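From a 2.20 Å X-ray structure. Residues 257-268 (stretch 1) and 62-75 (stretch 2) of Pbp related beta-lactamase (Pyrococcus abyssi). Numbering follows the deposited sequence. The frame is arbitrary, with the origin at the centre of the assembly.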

# COMPACT_ATOMS: atom_id res chain seq x y z
N SER A 257 -35.83 -42.25 -35.09
CA SER A 257 -35.29 -43.29 -34.23
C SER A 257 -35.68 -43.06 -32.77
O SER A 257 -35.71 -44.01 -31.98
CB SER A 257 -33.76 -43.33 -34.31
OG SER A 257 -33.29 -43.56 -35.63
N ILE A 258 -35.97 -41.81 -32.41
CA ILE A 258 -36.32 -41.47 -31.02
C ILE A 258 -37.80 -41.11 -30.86
O ILE A 258 -38.45 -41.57 -29.92
CB ILE A 258 -35.47 -40.27 -30.50
CG1 ILE A 258 -34.02 -40.42 -30.97
CG2 ILE A 258 -35.52 -40.21 -28.96
CD1 ILE A 258 -33.38 -41.72 -30.59
N VAL A 259 -38.30 -40.28 -31.76
CA VAL A 259 -39.69 -39.85 -31.75
C VAL A 259 -40.15 -39.58 -33.18
O VAL A 259 -39.32 -39.41 -34.07
CB VAL A 259 -39.90 -38.53 -30.94
CG1 VAL A 259 -39.47 -38.71 -29.50
CG2 VAL A 259 -39.15 -37.38 -31.60
N SER A 260 -41.46 -39.55 -33.38
CA SER A 260 -42.03 -39.26 -34.69
C SER A 260 -41.75 -37.80 -35.05
O SER A 260 -41.54 -36.96 -34.17
CB SER A 260 -43.55 -39.50 -34.68
OG SER A 260 -43.85 -40.86 -34.47
N LYS A 261 -41.74 -37.52 -36.35
CA LYS A 261 -41.48 -36.19 -36.87
C LYS A 261 -42.45 -35.14 -36.35
O LYS A 261 -42.11 -33.96 -36.23
CB LYS A 261 -41.52 -36.22 -38.40
CG LYS A 261 -42.76 -36.91 -38.97
CD LYS A 261 -42.60 -37.18 -40.46
CE LYS A 261 -43.62 -38.21 -40.95
NZ LYS A 261 -45.02 -37.74 -40.74
N GLU A 262 -43.67 -35.57 -36.05
CA GLU A 262 -44.68 -34.66 -35.54
C GLU A 262 -44.18 -34.04 -34.23
O GLU A 262 -44.52 -32.90 -33.91
CB GLU A 262 -46.00 -35.39 -35.29
CG GLU A 262 -46.74 -35.85 -36.55
CD GLU A 262 -45.89 -36.69 -37.49
OE1 GLU A 262 -45.16 -37.60 -37.02
OE2 GLU A 262 -45.96 -36.45 -38.72
N TYR A 263 -43.37 -34.79 -33.49
CA TYR A 263 -42.85 -34.29 -32.22
C TYR A 263 -41.68 -33.34 -32.41
O TYR A 263 -41.60 -32.30 -31.73
CB TYR A 263 -42.47 -35.47 -31.31
CG TYR A 263 -43.71 -36.12 -30.75
CD1 TYR A 263 -44.36 -35.57 -29.65
CD2 TYR A 263 -44.32 -37.21 -31.40
CE1 TYR A 263 -45.58 -36.07 -29.21
CE2 TYR A 263 -45.54 -37.71 -30.97
CZ TYR A 263 -46.17 -37.14 -29.87
OH TYR A 263 -47.38 -37.60 -29.44
N ILE A 264 -40.78 -33.67 -33.33
CA ILE A 264 -39.64 -32.80 -33.60
C ILE A 264 -40.17 -31.42 -33.97
O ILE A 264 -39.61 -30.39 -33.58
CB ILE A 264 -38.78 -33.35 -34.75
CG1 ILE A 264 -38.15 -34.68 -34.33
CG2 ILE A 264 -37.69 -32.35 -35.11
CD1 ILE A 264 -37.17 -35.26 -35.34
N GLU A 265 -41.27 -31.39 -34.71
CA GLU A 265 -41.88 -30.14 -35.13
C GLU A 265 -42.49 -29.39 -33.95
O GLU A 265 -42.59 -28.16 -33.97
CB GLU A 265 -42.94 -30.40 -36.19
CG GLU A 265 -42.34 -30.54 -37.58
CD GLU A 265 -43.31 -31.14 -38.56
OE1 GLU A 265 -44.50 -30.73 -38.56
OE2 GLU A 265 -42.87 -32.01 -39.35
N LYS A 266 -42.90 -30.13 -32.93
CA LYS A 266 -43.46 -29.49 -31.75
C LYS A 266 -42.35 -28.72 -31.04
O LYS A 266 -42.56 -27.61 -30.57
CB LYS A 266 -44.04 -30.54 -30.79
CG LYS A 266 -45.41 -31.07 -31.19
CD LYS A 266 -46.06 -31.85 -30.04
CE LYS A 266 -47.43 -32.39 -30.44
NZ LYS A 266 -47.34 -33.29 -31.62
N MET A 267 -41.16 -29.32 -31.00
CA MET A 267 -40.01 -28.71 -30.35
C MET A 267 -39.50 -27.48 -31.08
O MET A 267 -38.95 -26.57 -30.45
CB MET A 267 -38.88 -29.74 -30.23
CG MET A 267 -39.23 -30.94 -29.36
SD MET A 267 -37.93 -32.20 -29.32
CE MET A 267 -36.63 -31.30 -28.46
N GLU A 268 -39.69 -27.44 -32.40
CA GLU A 268 -39.23 -26.32 -33.22
C GLU A 268 -40.29 -25.24 -33.39
O GLU A 268 -40.12 -24.31 -34.18
CB GLU A 268 -38.82 -26.82 -34.61
CG GLU A 268 -37.75 -27.91 -34.60
CD GLU A 268 -37.40 -28.40 -36.00
OE1 GLU A 268 -38.05 -27.97 -36.98
OE2 GLU A 268 -36.45 -29.22 -36.12
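Stretch 2, residues 62-75: KSFTALAIMKLVEE

What fills the apolar centre of the contact? M267, the last residue of the short helix 261-267, enters a hole on the helix of stretch 2 formed by S63, A66, L67 and M70. M267 CE lies 3.8 Å from A66 CB, and M267 SD lies 3.7 Å from M70 CG and 4.0 Å from L67 CD1. L67 also serves the loop before the short helix: its CD1 is 3.9 Å from V259 CG2, and its CD2 is 4.0 Å from I258 CG2.

How does stretch 2 run across stretch 1? Residues 62-74 are helical, continuing a helix that begins earlier in the chain, and E75 is the first to leave helical phi/psi. The two helix axes cross at 138°, closer to antiparallel than to parallel, and approach to 10.3 Å. The register therefore runs backward: M267 faces A66, Y263 faces M70, and V259 faces K71, where the CA atoms of V259 and K71 come within 5.7 Å.

Where does the tyrosine fit? Y263 lies between the methionine-rich centre and the polar end. M70 SD sits at its ring edge, 3.8 Å from Y263 CD1, whereas E74 CB lies over a ring face, 3.9 Å from the centroid of the Y263 ring in a CH-pi contact. The aliphatic part of a charged residue thus packs on the aromatic ring.

What closes the polar edge? The E74 carboxylate reaches S260, the residue just before the short helix, and accepts two hydrogen bonds: S260 N to E74 OE1 at 3.0 Å, and S260 OG to E74 OE2 at 2.6 Å. Each carboxylate oxygen takes one, so backbone and side chain of S260 are both held. Beside this pair, K71 packs its CG 3.7 Å from I258 O, while its NZ forms a salt bridge with E75 OE2 at 2.7 Å within stretch 2.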

# COMPACT_ATOMS: atom_id res chain seq x y z
N LYS A 62 -30.63 -29.01 -22.28
CA LYS A 62 -32.08 -28.81 -22.25
C LYS A 62 -32.82 -29.43 -23.43
O LYS A 62 -33.91 -29.98 -23.26
CB LYS A 62 -32.42 -27.32 -22.15
CG LYS A 62 -32.17 -26.70 -20.76
CD LYS A 62 -32.69 -25.27 -20.68
CE LYS A 62 -32.46 -24.64 -19.31
NZ LYS A 62 -31.02 -24.51 -18.96
N SER A 63 -32.24 -29.37 -24.63
CA SER A 63 -32.90 -29.97 -25.79
C SER A 63 -33.08 -31.48 -25.57
O SER A 63 -34.11 -32.06 -25.93
CB SER A 63 -32.12 -29.69 -27.09
OG SER A 63 -30.80 -30.21 -27.07
N PHE A 64 -32.09 -32.12 -24.95
CA PHE A 64 -32.15 -33.54 -24.66
C PHE A 64 -33.31 -33.83 -23.70
O PHE A 64 -34.11 -34.72 -23.92
CB PHE A 64 -30.84 -34.01 -24.04
CG PHE A 64 -29.70 -34.05 -25.00
CD1 PHE A 64 -29.27 -35.26 -25.54
CD2 PHE A 64 -29.04 -32.89 -25.37
CE1 PHE A 64 -28.20 -35.31 -26.43
CE2 PHE A 64 -27.97 -32.92 -26.26
CZ PHE A 64 -27.55 -34.14 -26.79
N THR A 65 -33.39 -33.04 -22.63
CA THR A 65 -34.45 -33.20 -21.65
C THR A 65 -35.81 -33.07 -22.33
O THR A 65 -36.74 -33.82 -22.02
CB THR A 65 -34.34 -32.14 -20.54
OG1 THR A 65 -33.15 -32.35 -19.78
CG2 THR A 65 -35.55 -32.21 -19.61
N ALA A 66 -35.94 -32.11 -23.24
CA ALA A 66 -37.20 -31.89 -23.94
C ALA A 66 -37.54 -33.07 -24.85
O ALA A 66 -38.71 -33.42 -25.01
CB ALA A 66 -37.13 -30.61 -24.76
N LEU A 67 -36.51 -33.68 -25.43
CA LEU A 67 -36.72 -34.82 -26.32
C LEU A 67 -37.25 -36.00 -25.51
O LEU A 67 -38.20 -36.67 -25.93
CB LEU A 67 -35.40 -35.19 -27.01
CG LEU A 67 -35.45 -36.28 -28.09
CD1 LEU A 67 -36.41 -35.88 -29.21
CD2 LEU A 67 -34.06 -36.49 -28.66
N ALA A 68 -36.63 -36.26 -24.36
CA ALA A 68 -37.06 -37.35 -23.50
C ALA A 68 -38.55 -37.18 -23.19
O ALA A 68 -39.32 -38.15 -23.20
CB ALA A 68 -36.26 -37.35 -22.21
N ILE A 69 -38.94 -35.94 -22.91
CA ILE A 69 -40.32 -35.61 -22.59
C ILE A 69 -41.23 -35.92 -23.78
O ILE A 69 -42.33 -36.43 -23.60
CB ILE A 69 -40.48 -34.12 -22.22
CG1 ILE A 69 -39.82 -33.83 -20.87
CG2 ILE A 69 -41.96 -33.74 -22.20
CD1 ILE A 69 -40.49 -34.50 -19.66
N MET A 70 -40.77 -35.61 -24.99
CA MET A 70 -41.56 -35.87 -26.19
C MET A 70 -41.79 -37.37 -26.35
O MET A 70 -42.88 -37.81 -26.71
CB MET A 70 -40.85 -35.35 -27.45
CG MET A 70 -40.73 -33.83 -27.55
SD MET A 70 -42.30 -32.95 -27.74
CE MET A 70 -42.63 -32.51 -26.04
N LYS A 71 -40.75 -38.15 -26.08
CA LYS A 71 -40.82 -39.60 -26.20
C LYS A 71 -41.89 -40.16 -25.26
O LYS A 71 -42.81 -40.86 -25.69
CB LYS A 71 -39.46 -40.22 -25.88
CG LYS A 71 -39.33 -41.67 -26.33
CD LYS A 71 -37.88 -42.12 -26.30
CE LYS A 71 -37.74 -43.54 -26.80
NZ LYS A 71 -38.54 -44.47 -25.96
N LEU A 72 -41.76 -39.83 -23.98
CA LEU A 72 -42.70 -40.31 -22.98
C LEU A 72 -44.14 -39.88 -23.30
O LEU A 72 -45.08 -40.60 -22.99
CB LEU A 72 -42.30 -39.80 -21.59
CG LEU A 72 -40.93 -40.29 -21.09
CD1 LEU A 72 -40.56 -39.56 -19.81
CD2 LEU A 72 -40.97 -41.80 -20.87
N VAL A 73 -44.30 -38.72 -23.94
CA VAL A 73 -45.63 -38.24 -24.31
C VAL A 73 -46.18 -39.09 -25.46
O VAL A 73 -47.33 -39.54 -25.45
CB VAL A 73 -45.59 -36.77 -24.73
CG1 VAL A 73 -46.97 -36.30 -25.18
CG2 VAL A 73 -45.11 -35.92 -23.57
N GLU A 74 -45.33 -39.32 -26.45
CA GLU A 74 -45.69 -40.12 -27.60
C GLU A 74 -46.04 -41.54 -27.20
O GLU A 74 -46.84 -42.20 -27.86
CB GLU A 74 -44.53 -40.14 -28.59
CG GLU A 74 -44.63 -41.24 -29.61
CD GLU A 74 -43.89 -40.89 -30.87
OE1 GLU A 74 -42.73 -40.43 -30.77
OE2 GLU A 74 -44.46 -41.09 -31.97
N GLU A 75 -45.44 -42.02 -26.12
CA GLU A 75 -45.71 -43.38 -25.64
C GLU A 75 -46.83 -43.39 -24.60
O GLU A 75 -47.09 -44.41 -23.95
CB GLU A 75 -44.42 -43.98 -25.07
CG GLU A 75 -43.49 -44.54 -26.15
CD GLU A 75 -42.05 -44.74 -25.67
OE1 GLU A 75 -41.85 -44.98 -24.46
OE2 GLU A 75 -41.13 -44.67 -26.52